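Local coordinates for imelysin-like protein (Psychrobacter arcticus, PDB 3PF0) that is of unknown function but, as a member of the imelysin-like M75 family, is a putative metalloendopeptidase, at residues 71-76 with 102-107; 83-88 with 184-189; 109-114 with 276-281; 153-158 with 193-198. One frame throughout, in Å; residues are numbered along the deposited sequence.

Interaction 1. Residues 71-76 with 102-107; sequences AKQSDL and WLVLAQ
Val104 packs on Gln73 where helix 92-112 runs back along helix 48-84; the short segments are antiparallel (163°), with axes 8.7 Å apart. The CG1 methyl of Val104, placed anti to the backbone N (chi1 174°), lies against the glutamine amide group, 3.3 Å from Gln73 OE1 and 3.6 Å from Gln73 CD. Glutamine suits this partly exposed seam because its CG and amide meet the valine methyl while CB packs on Leu105, and NE2 bonds to Asp69 one turn back. Next comes Leu105, at the point of closest backbone approach, its CA 5.0 Å from Gln73 CA. Here Gln73 CB, a slim methylene, sits against the leucine backbone, 3.7 Å from Leu105 CA. The CD1 methyl of Leu105 passes Gln73 and lies beside Ser74, 3.9 Å from Ser74 CB. Serine is short enough to admit that methyl, and its OG, in the conformer described, is hydrogen-bonded to the carbonyl of Ser193. Ala106 points away from helix 48-84 and touches Ile168 and Ile271. The pair is thus flanked by three further helices: 183-214 lays Leu196 on both Ser74 and Leu105, while 167-176 and 268-283 cover other faces of helix 92-112.

Interaction 2. Residues 83-88 with 184-189; sequences KHCQKA and GQCAYV
Cys85 and Cys186 are joined by a disulfide, SG to SG 2.0 Å, which links the chain near the end of helix 48-84 to the first turn of helix 183-214. The tight part of the contact is almost entirely this bridge, with Val90 packing on both cysteines. Its chi3 of -83° lies close to the perpendicular setting preferred by the S-S bond, and the two CB atoms, Cys85 CB and Cys186 CB, stand 3.6 Å apart. Cys85 brings its sulfur in anti to its carbonyl carbon (chi1 -72°), an ordinary staggered setting. Cys186, in contrast, has chi1 at -108°, away from a staggered minimum, a value consistent with some strain in closing the bridge. Beyond the sulfurs the packing thins out quickly: Ala88 CB comes no nearer than 4.4 Å to Cys186 SG. On the solvent side, the polar residues Gln86 and Lys87 point away from helix 183-214, as befits long hydrophilic side chains on a surface turn. The covalent bond fixes the two chain regions to each other although the segments bury little surface between them. Its presence is consistent with an exported protein, made with a signal sequence and oxidised outside the cytoplasm.

Interaction 3. Residues 109-114 with 276-281; sequences WASAEM and LATLNK
Ser111 and Thr278 bring their hydroxyls together across this contact, with Ser111 OG and Thr278 OG1 2.7 Å apart, a hydrogen-bonding distance. Thr278 serves two neighbours at once. While OG1 faces the serine, its CG2 methyl, anti to the backbone N, lies 3.5 Å from Ser111 O and 3.6 Å from the SE atom of Met114, which is selenomethionine in this crystal. A threonine fits here because one beta carbon carries both a polar and an apolar branch. The methionine side chain lies at about a right angle to the threonine; bent at its end (chi3 119°), it also puts CE 3.6 Å from Thr278 CG2, so that selenium and terminal methyl share the same small methyl partner.

The next shell steadies the threonine: Thr278 OG1 is hydrogen-bonded to the carbonyl of Ala274, one turn back on its own helix. The single proton of Ser111 OG has the carbonyls of Gln107 and Ala274 as weak alternative acceptors, so its bond to Thr278 is not settled. Helix 92-112 ends at Ala112, and Met114 N bonds to Ser111 O at 3.1 Å in the turn that follows. There Glu113 makes a salt bridge through OE1 to Lys275, another polar tie to helix 268-283, and its OE2 is held by Asn130. Farther out, Met114 enters a hydrophobic layer formed by Trp230, Leu234 and Leu237 of helix 225-250 and Ala66 of helix 48-84, while Leu276 and Leu279, on another face of helix 268-283, pack against Leu308 of helix 298-316.

Interaction 4. Residues 153-158 with 193-198; sequences LTAEQL and SSALGT
Ala155 rests on Ser194 and Ala195 of helix 183-214, in a helical turn with a reciprocal pair of side chain-backbone bonds between Thr154 and Gln157, resembling a capping box. Gln157 OE1 accepts the N-H of Thr154 at 3.2 Å, and Thr154 OG1 in turn weakly accepts the N-H of Gln157. The pair suits its place: a short hydroxyl begins the turn, and an amide three residues later folds back to it. Residues 155-158 have helical torsions but lack the regular helical bonds. Ala155 and Ala195 carry most of the contact, Ala155 O lying 3.7 Å from Ala195 CB; Ser194 adds to it. Its CB stands 3.7 Å from Ala155 CB; one bond farther, OG, anti to the backbone N (chi1 173°), comes to 3.4 Å from the same alanine methyl, so the whole serine side chain lies against one carbon. Small residues suit the close approach, 4.9 Å between Ala155 CA and Ala195 CA. His78 of helix 48-84 also touches Ser194, so helix 183-214 lies between helix 48-84 and this loop here. Leu158, buried against Leu146 and Ser191, meets the methyl of Ala195, with Leu158 CD1 to Ala195 CB at 4.1 Å.

Overall arrangement
From the N terminus, helix 48-84 supplies the first segments of interactions 1 and 2. Interaction 1 closes the shortest loop, when helix 92-112 folds back on its predecessor. Interaction 2 opens inside that loop and closes far downstream on helix 183-214, so it crosses interaction 1; it also crosses interactions 3 and 4. Interaction 3 starts near the end of helix 92-112 and closes the longest loop at helix 268-283, with interaction 4 nested inside it. Interaction 4 brings the loop after helix 138-149 onto helix 183-214; it touches interaction 1 where that helix meets helices 48-84 and 92-112, and interaction 2 where residues 153-158 pack on it. The centres of 1 and 2 lie about 17 Å apart.

Interaction 1. Residues 71-76 with 102-107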
loop_
_atom_site.group_PDB
_atom_site.type_symbol
_atom_site.label_atom_id
_atom_site.label_comp_id
_atom_site.label_asym_id
_atom_site.label_seq_id
_atom_site.Cartn_x
_atom_site.Cartn_y
_atom_site.Cartn_z
ATOM N N ALA A 71 -6.692 -1.579 9.533
ATOM C CA ALA A 71 -6.924 -2.268 10.816
ATOM C C ALA A 71 -8.360 -2.842 10.880
ATOM O O ALA A 71 -8.546 -3.985 11.296
ATOM C CB ALA A 71 -6.678 -1.318 11.986
ATOM N N LYS A 72 -9.348 -2.055 10.424
ATOM C CA LYS A 72 -10.774 -2.409 10.360
ATOM C C LYS A 72 -10.979 -3.651 9.447
ATOM O O LYS A 72 -11.649 -4.607 9.845
ATOM C CB LYS A 72 -11.557 -1.188 9.839
ATOM C CG LYS A 72 -13.054 -1.356 9.592
ATOM C CD LYS A 72 -13.591 -0.069 8.964
ATOM C CE LYS A 72 -15.005 -0.160 8.447
ATOM N NZ LYS A 72 -15.545 1.181 8.085
ATOM N N GLN A 73 -10.353 -3.642 8.262
ATOM C CA GLN A 73 -10.437 -4.724 7.283
ATOM C C GLN A 73 -9.770 -6.010 7.785
ATOM O O GLN A 73 -10.256 -7.097 7.461
ATOM C CB GLN A 73 -9.850 -4.295 5.929
ATOM C CG GLN A 73 -10.589 -3.140 5.236
ATOM C CD GLN A 73 -12.098 -3.139 5.359
ATOM O OE1 GLN A 73 -12.781 -4.173 5.315
ATOM N NE2 GLN A 73 -12.656 -1.955 5.484
ATOM N N SER A 74 -8.669 -5.881 8.569
ATOM C CA SER A 74 -7.959 -7.013 9.163
ATOM C C SER A 74 -8.836 -7.631 10.252
ATOM O O SER A 74 -8.901 -8.851 10.370
ATOM C CB SER A 74 -6.610 -6.570 9.725
ATOM O OG SER A 74 -5.788 -7.690 10.012
ATOM N N ASP A 75 -9.536 -6.772 11.034
ATOM C CA ASP A 75 -10.479 -7.204 12.080
ATOM C C ASP A 75 -11.656 -7.952 11.447
ATOM O O ASP A 75 -12.065 -8.987 11.971
ATOM C CB ASP A 75 -11.027 -6.004 12.882
ATOM C CG ASP A 75 -10.080 -5.400 13.905
ATOM O OD1 ASP A 75 -8.959 -5.939 14.071
ATOM O OD2 ASP A 75 -10.441 -4.365 14.504
ATOM N N LEU A 76 -12.204 -7.433 10.326
ATOM C CA LEU A 76 -13.317 -8.116 9.658
ATOM C C LEU A 76 -12.852 -9.469 9.090
ATOM O O LEU A 76 -13.605 -10.441 9.190
ATOM C CB LEU A 76 -14.008 -7.259 8.575
ATOM C CG LEU A 76 -15.191 -7.940 7.790
ATOM C CD1 LEU A 76 -16.276 -8.516 8.726
ATOM C CD2 LEU A 76 -15.791 -7.003 6.778
ATOM N N TRP A 102 -9.963 -10.777 2.082
ATOM C CA TRP A 102 -8.500 -10.625 2.040
ATOM C C TRP A 102 -8.145 -9.510 1.040
ATOM O O TRP A 102 -7.312 -8.669 1.359
ATOM C CB TRP A 102 -7.782 -11.947 1.689
ATOM C CG TRP A 102 -6.315 -11.754 1.402
ATOM C CD1 TRP A 102 -5.304 -11.680 2.318
ATOM C CD2 TRP A 102 -5.734 -11.400 0.133
ATOM N NE1 TRP A 102 -4.116 -11.368 1.687
ATOM C CE2 TRP A 102 -4.359 -11.163 0.353
ATOM C CE3 TRP A 102 -6.241 -11.277 -1.174
ATOM C CZ2 TRP A 102 -3.490 -10.805 -0.684
ATOM C CZ3 TRP A 102 -5.380 -10.913 -2.195
ATOM C CH2 TRP A 102 -4.015 -10.722 -1.954
ATOM N N LEU A 103 -8.802 -9.499 -0.165
ATOM C CA LEU A 103 -8.553 -8.502 -1.213
ATOM C C LEU A 103 -8.888 -7.086 -0.724
ATOM O O LEU A 103 -8.114 -6.171 -1.007
ATOM C CB LEU A 103 -9.332 -8.831 -2.507
ATOM C CG LEU A 103 -9.131 -7.900 -3.736
ATOM C CD1 LEU A 103 -7.641 -7.673 -4.056
ATOM C CD2 LEU A 103 -9.875 -8.434 -4.956
ATOM N N VAL A 104 -10.035 -6.911 -0.008
ATOM C CA VAL A 104 -10.465 -5.625 0.578
ATOM C C VAL A 104 -9.334 -5.117 1.501
ATOM O O VAL A 104 -8.932 -3.953 1.407
ATOM C CB VAL A 104 -11.837 -5.742 1.318
ATOM C CG1 VAL A 104 -12.211 -4.443 2.041
ATOM C CG2 VAL A 104 -12.964 -6.173 0.369
ATOM N N LEU A 105 -8.793 -6.014 2.350
ATOM C CA LEU A 105 -7.679 -5.732 3.251
ATOM C C LEU A 105 -6.385 -5.414 2.479
ATOM O O LEU A 105 -5.670 -4.486 2.866
ATOM C CB LEU A 105 -7.454 -6.908 4.234
ATOM C CG LEU A 105 -6.106 -6.961 4.983
ATOM C CD1 LEU A 105 -5.930 -5.762 5.935
ATOM C CD2 LEU A 105 -5.953 -8.256 5.705
ATOM N N ALA A 106 -6.066 -6.185 1.427
ATOM C CA ALA A 106 -4.845 -5.957 0.629
ATOM C C ALA A 106 -4.909 -4.600 -0.069
ATOM O O ALA A 106 -3.904 -3.899 -0.116
ATOM C CB ALA A 106 -4.649 -7.075 -0.386
ATOM N N GLN A 107 -6.116 -4.200 -0.532
ATOM C CA GLN A 107 -6.370 -2.905 -1.178
ATOM C C GLN A 107 -6.202 -1.740 -0.167
ATOM O O GLN A 107 -5.604 -0.722 -0.524
ATOM C CB GLN A 107 -7.769 -2.876 -1.805
ATOM C CG GLN A 107 -7.864 -3.676 -3.109
ATOM C CD GLN A 107 -9.261 -3.669 -3.661
ATOM O OE1 GLN A 107 -10.174 -4.308 -3.134
ATOM N NE2 GLN A 107 -9.458 -2.977 -4.763
#

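Interaction 2. Residues 83-88 with 184-189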
loop_
_atom_site.group_PDB
_atom_site.type_symbol
_atom_site.label_atom_id
_atom_site.label_comp_id
_atom_site.label_asym_id
_atom_site.label_seq_id
_atom_site.Cartn_x
_atom_site.Cartn_y
_atom_site.Cartn_z
ATOM N N LYS A 83 -15.520 -17.065 12.750
ATOM C CA LYS A 83 -16.882 -17.575 12.595
ATOM C C LYS A 83 -16.916 -18.855 11.731
ATOM O O LYS A 83 -17.428 -19.884 12.185
ATOM C CB LYS A 83 -17.798 -16.497 11.993
ATOM C CG LYS A 83 -18.279 -15.491 13.016
ATOM C CD LYS A 83 -19.008 -14.318 12.368
ATOM C CE LYS A 83 -19.778 -13.517 13.400
ATOM N NZ LYS A 83 -18.911 -13.054 14.524
ATOM N N HIS A 84 -16.344 -18.802 10.512
ATOM C CA HIS A 84 -16.390 -19.938 9.584
ATOM C C HIS A 84 -15.554 -21.142 10.036
ATOM O O HIS A 84 -15.963 -22.272 9.781
ATOM C CB HIS A 84 -15.989 -19.514 8.156
ATOM C CG HIS A 84 -16.908 -18.497 7.535
ATOM N ND1 HIS A 84 -18.272 -18.459 7.834
ATOM C CD2 HIS A 84 -16.633 -17.520 6.640
ATOM C CE1 HIS A 84 -18.765 -17.455 7.130
ATOM N NE2 HIS A 84 -17.823 -16.867 6.386
ATOM N N CYS A 85 -14.430 -20.915 10.736
ATOM C CA CYS A 85 -13.553 -22.007 11.162
ATOM C C CYS A 85 -14.131 -22.882 12.297
ATOM O O CYS A 85 -13.623 -23.982 12.521
ATOM C CB CYS A 85 -12.158 -21.491 11.483
ATOM S SG CYS A 85 -11.231 -21.017 9.997
ATOM N N GLN A 86 -15.272 -22.482 12.882
ATOM C CA GLN A 86 -16.014 -23.289 13.846
ATOM C C GLN A 86 -16.647 -24.515 13.135
ATOM O O GLN A 86 -16.901 -25.538 13.778
ATOM C CB GLN A 86 -17.084 -22.442 14.541
ATOM C CG GLN A 86 -16.518 -21.607 15.678
ATOM C CD GLN A 86 -17.589 -20.811 16.376
ATOM O OE1 GLN A 86 -17.722 -19.596 16.175
ATOM N NE2 GLN A 86 -18.370 -21.475 17.223
ATOM N N LYS A 87 -16.868 -24.413 11.809
ATOM C CA LYS A 87 -17.418 -25.488 10.976
ATOM C C LYS A 87 -16.359 -25.937 9.933
ATOM O O LYS A 87 -16.650 -26.028 8.738
ATOM C CB LYS A 87 -18.742 -25.056 10.308
ATOM C CG LYS A 87 -19.873 -24.752 11.292
ATOM C CD LYS A 87 -21.117 -24.219 10.589
ATOM C CE LYS A 87 -22.147 -23.710 11.570
ATOM N NZ LYS A 87 -23.417 -23.321 10.897
ATOM N N ALA A 88 -15.119 -26.210 10.406
ATOM C CA ALA A 88 -13.992 -26.674 9.590
ATOM C C ALA A 88 -14.224 -28.127 9.127
ATOM O O ALA A 88 -14.796 -28.913 9.893
ATOM C CB ALA A 88 -12.689 -26.566 10.371
ATOM N N GLY A 184 -5.848 -26.935 10.868
ATOM C CA GLY A 184 -4.543 -26.282 10.967
ATOM C C GLY A 184 -4.440 -25.021 10.127
ATOM O O GLY A 184 -3.946 -23.996 10.607
ATOM N N GLN A 185 -4.940 -25.075 8.869
ATOM C CA GLN A 185 -4.949 -23.917 7.967
ATOM C C GLN A 185 -5.872 -22.803 8.510
ATOM O O GLN A 185 -5.554 -21.624 8.387
ATOM C CB GLN A 185 -5.368 -24.331 6.553
ATOM C CG GLN A 185 -4.210 -24.909 5.755
ATOM C CD GLN A 185 -4.643 -25.891 4.692
ATOM O OE1 GLN A 185 -5.826 -26.254 4.549
ATOM N NE2 GLN A 185 -3.677 -26.356 3.924
ATOM N N CYS A 186 -6.978 -23.202 9.155
ATOM C CA CYS A 186 -7.949 -22.320 9.799
ATOM C C CYS A 186 -7.317 -21.557 10.962
ATOM O O CYS A 186 -7.514 -20.344 11.077
ATOM C CB CYS A 186 -9.153 -23.122 10.259
ATOM S SG CYS A 186 -10.627 -22.834 9.266
ATOM N N ALA A 187 -6.523 -22.270 11.794
ATOM C CA ALA A 187 -5.817 -21.707 12.943
ATOM C C ALA A 187 -4.798 -20.677 12.479
ATOM O O ALA A 187 -4.612 -19.672 13.163
ATOM C CB ALA A 187 -5.135 -22.810 13.753
ATOM N N TYR A 188 -4.159 -20.914 11.315
ATOM C CA TYR A 188 -3.175 -19.994 10.750
ATOM C C TYR A 188 -3.835 -18.692 10.288
ATOM O O TYR A 188 -3.282 -17.628 10.525
ATOM C CB TYR A 188 -2.381 -20.632 9.570
ATOM C CG TYR A 188 -1.500 -19.615 8.865
ATOM C CD1 TYR A 188 -0.212 -19.344 9.321
ATOM C CD2 TYR A 188 -1.998 -18.838 7.815
ATOM C CE1 TYR A 188 0.565 -18.345 8.738
ATOM C CE2 TYR A 188 -1.229 -17.836 7.227
ATOM C CZ TYR A 188 0.057 -17.603 7.684
ATOM O OH TYR A 188 0.806 -16.607 7.112
ATOM N N VAL A 189 -4.964 -18.781 9.567
ATOM C CA VAL A 189 -5.662 -17.625 8.991
ATOM C C VAL A 189 -6.147 -16.719 10.125
ATOM O O VAL A 189 -6.009 -15.496 10.022
ATOM C CB VAL A 189 -6.797 -18.066 8.012
ATOM C CG1 VAL A 189 -7.718 -16.902 7.633
ATOM C CG2 VAL A 189 -6.203 -18.726 6.757
#

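Interaction 3. Residues 109-114 with 276-281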
loop_
_atom_site.group_PDB
_atom_site.type_symbol
_atom_site.label_atom_id
_atom_site.label_comp_id
_atom_site.label_asym_id
_atom_site.label_seq_id
_atom_site.Cartn_x
_atom_site.Cartn_y
_atom_site.Cartn_z
ATOM N N TRP A 109 -4.360 -1.765 2.671
ATOM C CA TRP A 109 -2.950 -1.613 3.016
ATOM C C TRP A 109 -2.158 -0.998 1.856
ATOM O O TRP A 109 -1.237 -0.218 2.113
ATOM C CB TRP A 109 -2.316 -2.922 3.461
ATOM C CG TRP A 109 -0.851 -2.770 3.762
ATOM C CD1 TRP A 109 0.190 -3.194 2.993
ATOM C CD2 TRP A 109 -0.274 -1.994 4.826
ATOM N NE1 TRP A 109 1.383 -2.774 3.537
ATOM C CE2 TRP A 109 1.125 -2.010 4.646
ATOM C CE3 TRP A 109 -0.809 -1.272 5.909
ATOM C CZ2 TRP A 109 2.002 -1.364 5.528
ATOM C CZ3 TRP A 109 0.061 -0.623 6.775
ATOM C CH2 TRP A 109 1.446 -0.676 6.584
ATOM N N ALA A 110 -2.529 -1.314 0.596
ATOM C CA ALA A 110 -1.880 -0.741 -0.593
ATOM C C ALA A 110 -2.019 0.783 -0.564
ATOM O O ALA A 110 -1.063 1.489 -0.872
ATOM C CB ALA A 110 -2.482 -1.316 -1.874
ATOM N N SER A 111 -3.187 1.279 -0.116
ATOM C CA SER A 111 -3.461 2.704 0.049
ATOM C C SER A 111 -2.607 3.285 1.181
ATOM O O SER A 111 -1.954 4.303 0.970
ATOM C CB SER A 111 -4.945 2.923 0.316
ATOM O OG SER A 111 -5.657 2.606 -0.870
ATOM N N ALA A 112 -2.545 2.608 2.348
ATOM C CA ALA A 112 -1.740 3.034 3.514
ATOM C C ALA A 112 -0.223 3.086 3.197
ATOM O O ALA A 112 0.527 3.805 3.869
ATOM C CB ALA A 112 -1.990 2.105 4.702
ATOM N N GLU A 113 0.215 2.361 2.145
ATOM C CA GLU A 113 1.620 2.327 1.714
ATOM C C GLU A 113 2.083 3.670 1.089
ATOM O O GLU A 113 3.266 3.815 0.771
ATOM C CB GLU A 113 1.860 1.169 0.741
ATOM C CG GLU A 113 2.108 -0.141 1.468
ATOM C CD GLU A 113 2.356 -1.353 0.595
ATOM O OE1 GLU A 113 1.935 -1.338 -0.583
ATOM O OE2 GLU A 113 2.923 -2.343 1.105
HETATM N N MSE A 114 1.171 4.658 0.968
HETATM C CA MSE A 114 1.486 6.016 0.500
HETATM C C MSE A 114 2.502 6.670 1.467
HETATM O O MSE A 114 3.186 7.609 1.081
HETATM C CB MSE A 114 0.200 6.868 0.387
HETATM C CG MSE A 114 -0.399 7.256 1.739
HETATM SE SE MSE A 114 -1.970 8.392 1.646
HETATM C CE MSE A 114 -3.216 7.222 2.495
ATOM N N LEU A 276 -3.203 3.889 -7.197
ATOM C CA LEU A 276 -3.459 5.022 -8.101
ATOM C C LEU A 276 -4.539 5.956 -7.544
ATOM O O LEU A 276 -4.356 7.173 -7.563
ATOM C CB LEU A 276 -3.861 4.555 -9.514
ATOM C CG LEU A 276 -2.746 4.246 -10.505
ATOM C CD1 LEU A 276 -3.333 3.687 -11.799
ATOM C CD2 LEU A 276 -1.891 5.488 -10.809
ATOM N N ALA A 277 -5.643 5.388 -7.034
ATOM C CA ALA A 277 -6.763 6.146 -6.459
ATOM C C ALA A 277 -6.335 6.954 -5.215
ATOM O O ALA A 277 -6.838 8.062 -5.003
ATOM C CB ALA A 277 -7.903 5.201 -6.104
ATOM N N THR A 278 -5.392 6.416 -4.416
ATOM C CA THR A 278 -4.876 7.072 -3.210
ATOM C C THR A 278 -3.988 8.246 -3.631
ATOM O O THR A 278 -4.121 9.341 -3.079
ATOM C CB THR A 278 -4.175 6.038 -2.325
ATOM O OG1 THR A 278 -5.157 5.079 -1.946
ATOM C CG2 THR A 278 -3.544 6.643 -1.082
ATOM N N LEU A 279 -3.121 8.025 -4.633
ATOM C CA LEU A 279 -2.243 9.056 -5.190
ATOM C C LEU A 279 -3.084 10.167 -5.830
ATOM O O LEU A 279 -2.784 11.342 -5.618
ATOM C CB LEU A 279 -1.265 8.447 -6.209
ATOM C CG LEU A 279 -0.079 9.322 -6.639
ATOM C CD1 LEU A 279 0.944 9.475 -5.514
ATOM C CD2 LEU A 279 0.606 8.735 -7.855
ATOM N N ASN A 280 -4.163 9.791 -6.562
ATOM C CA ASN A 280 -5.091 10.745 -7.185
ATOM C C ASN A 280 -5.804 11.600 -6.123
ATOM O O ASN A 280 -5.992 12.801 -6.330
ATOM C CB ASN A 280 -6.122 10.032 -8.053
ATOM C CG ASN A 280 -6.981 10.987 -8.835
ATOM O OD1 ASN A 280 -6.508 11.672 -9.744
ATOM N ND2 ASN A 280 -8.257 11.082 -8.472
ATOM N N LYS A 281 -6.189 10.983 -4.989
ATOM C CA LYS A 281 -6.855 11.665 -3.869
ATOM C C LYS A 281 -5.924 12.731 -3.274
ATOM O O LYS A 281 -6.385 13.810 -2.913
ATOM C CB LYS A 281 -7.260 10.644 -2.790
ATOM C CG LYS A 281 -8.499 11.035 -1.997
ATOM C CD LYS A 281 -8.379 10.646 -0.534
ATOM C CE LYS A 281 -9.468 11.276 0.301
ATOM N NZ LYS A 281 -9.141 11.233 1.754
#

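Interaction 4. Residues 153-158 with 193-198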
loop_
_atom_site.group_PDB
_atom_site.type_symbol
_atom_site.label_atom_id
_atom_site.label_comp_id
_atom_site.label_asym_id
_atom_site.label_seq_id
_atom_site.Cartn_x
_atom_site.Cartn_y
_atom_site.Cartn_z
ATOM N N LEU A 153 -1.407 -22.971 16.065
ATOM C CA LEU A 153 -0.698 -21.700 16.056
ATOM C C LEU A 153 -1.540 -20.591 16.691
ATOM O O LEU A 153 -2.760 -20.540 16.502
ATOM C CB LEU A 153 -0.350 -21.342 14.596
ATOM C CG LEU A 153 0.589 -20.157 14.334
ATOM C CD1 LEU A 153 1.983 -20.381 14.921
ATOM C CD2 LEU A 153 0.698 -19.899 12.854
ATOM N N THR A 154 -0.888 -19.725 17.468
ATOM C CA THR A 154 -1.552 -18.572 18.073
ATOM C C THR A 154 -1.001 -17.313 17.413
ATOM O O THR A 154 0.106 -17.346 16.876
ATOM C CB THR A 154 -1.376 -18.527 19.599
ATOM O OG1 THR A 154 -0.005 -18.279 19.886
ATOM C CG2 THR A 154 -1.860 -19.794 20.305
ATOM N N ALA A 155 -1.761 -16.202 17.476
ATOM C CA ALA A 155 -1.357 -14.893 16.958
ATOM C C ALA A 155 -0.039 -14.415 17.576
ATOM O O ALA A 155 0.817 -13.900 16.862
ATOM C CB ALA A 155 -2.442 -13.880 17.247
ATOM N N GLU A 156 0.128 -14.607 18.902
ATOM C CA GLU A 156 1.298 -14.157 19.669
ATOM C C GLU A 156 2.556 -14.918 19.270
ATOM O O GLU A 156 3.639 -14.341 19.263
ATOM C CB GLU A 156 1.050 -14.284 21.184
ATOM C CG GLU A 156 -0.148 -13.490 21.696
ATOM C CD GLU A 156 -1.529 -14.070 21.428
ATOM O OE1 GLU A 156 -1.631 -15.287 21.150
ATOM O OE2 GLU A 156 -2.509 -13.292 21.460
ATOM N N GLN A 157 2.407 -16.187 18.889
ATOM C CA GLN A 157 3.520 -17.041 18.467
ATOM C C GLN A 157 4.182 -16.554 17.181
ATOM O O GLN A 157 5.381 -16.747 17.023
ATOM C CB GLN A 157 3.044 -18.479 18.282
ATOM C CG GLN A 157 3.020 -19.271 19.586
ATOM C CD GLN A 157 2.641 -20.710 19.354
ATOM O OE1 GLN A 157 1.772 -21.037 18.541
ATOM N NE2 GLN A 157 3.290 -21.600 20.073
ATOM N N LEU A 158 3.417 -15.903 16.287
ATOM C CA LEU A 158 3.904 -15.362 15.011
ATOM C C LEU A 158 4.922 -14.227 15.172
ATOM O O LEU A 158 5.746 -14.035 14.270
ATOM C CB LEU A 158 2.740 -14.878 14.166
ATOM C CG LEU A 158 1.928 -15.975 13.497
ATOM C CD1 LEU A 158 0.658 -15.425 12.960
ATOM C CD2 LEU A 158 2.714 -16.644 12.365
ATOM N N SER A 193 -4.278 -13.052 10.669
ATOM C CA SER A 193 -5.136 -11.864 10.580
ATOM C C SER A 193 -5.201 -11.129 11.951
ATOM O O SER A 193 -5.155 -9.892 11.990
ATOM C CB SER A 193 -6.525 -12.220 10.047
ATOM O OG SER A 193 -7.129 -13.267 10.786
ATOM N N SER A 194 -5.187 -11.885 13.067
ATOM C CA SER A 194 -5.150 -11.318 14.423
ATOM C C SER A 194 -3.820 -10.592 14.679
ATOM O O SER A 194 -3.832 -9.472 15.199
ATOM C CB SER A 194 -5.350 -12.406 15.472
ATOM O OG SER A 194 -5.153 -11.921 16.793
ATOM N N ALA A 195 -2.673 -11.224 14.316
ATOM C CA ALA A 195 -1.356 -10.607 14.491
ATOM C C ALA A 195 -1.254 -9.352 13.633
ATOM O O ALA A 195 -0.718 -8.347 14.088
ATOM C CB ALA A 195 -0.248 -11.593 14.140
ATOM N N LEU A 196 -1.840 -9.397 12.419
ATOM C CA LEU A 196 -1.875 -8.271 11.488
ATOM C C LEU A 196 -2.693 -7.116 12.083
ATOM O O LEU A 196 -2.205 -5.988 12.108
ATOM C CB LEU A 196 -2.449 -8.726 10.145
ATOM C CG LEU A 196 -2.375 -7.766 8.974
ATOM C CD1 LEU A 196 -0.983 -7.224 8.799
ATOM C CD2 LEU A 196 -2.781 -8.477 7.708
ATOM N N GLY A 197 -3.873 -7.426 12.618
ATOM C CA GLY A 197 -4.746 -6.460 13.288
ATOM C C GLY A 197 -4.058 -5.698 14.404
ATOM O O GLY A 197 -4.128 -4.466 14.449
ATOM N N THR A 198 -3.317 -6.422 15.261
ATOM C CA THR A 198 -2.559 -5.852 16.383
ATOM C C THR A 198 -1.493 -4.860 15.879
ATOM O O THR A 198 -1.364 -3.782 16.444
ATOM C CB THR A 198 -1.919 -6.976 17.216
ATOM O OG1 THR A 198 -2.951 -7.821 17.722
ATOM C CG2 THR A 198 -1.058 -6.447 18.378
#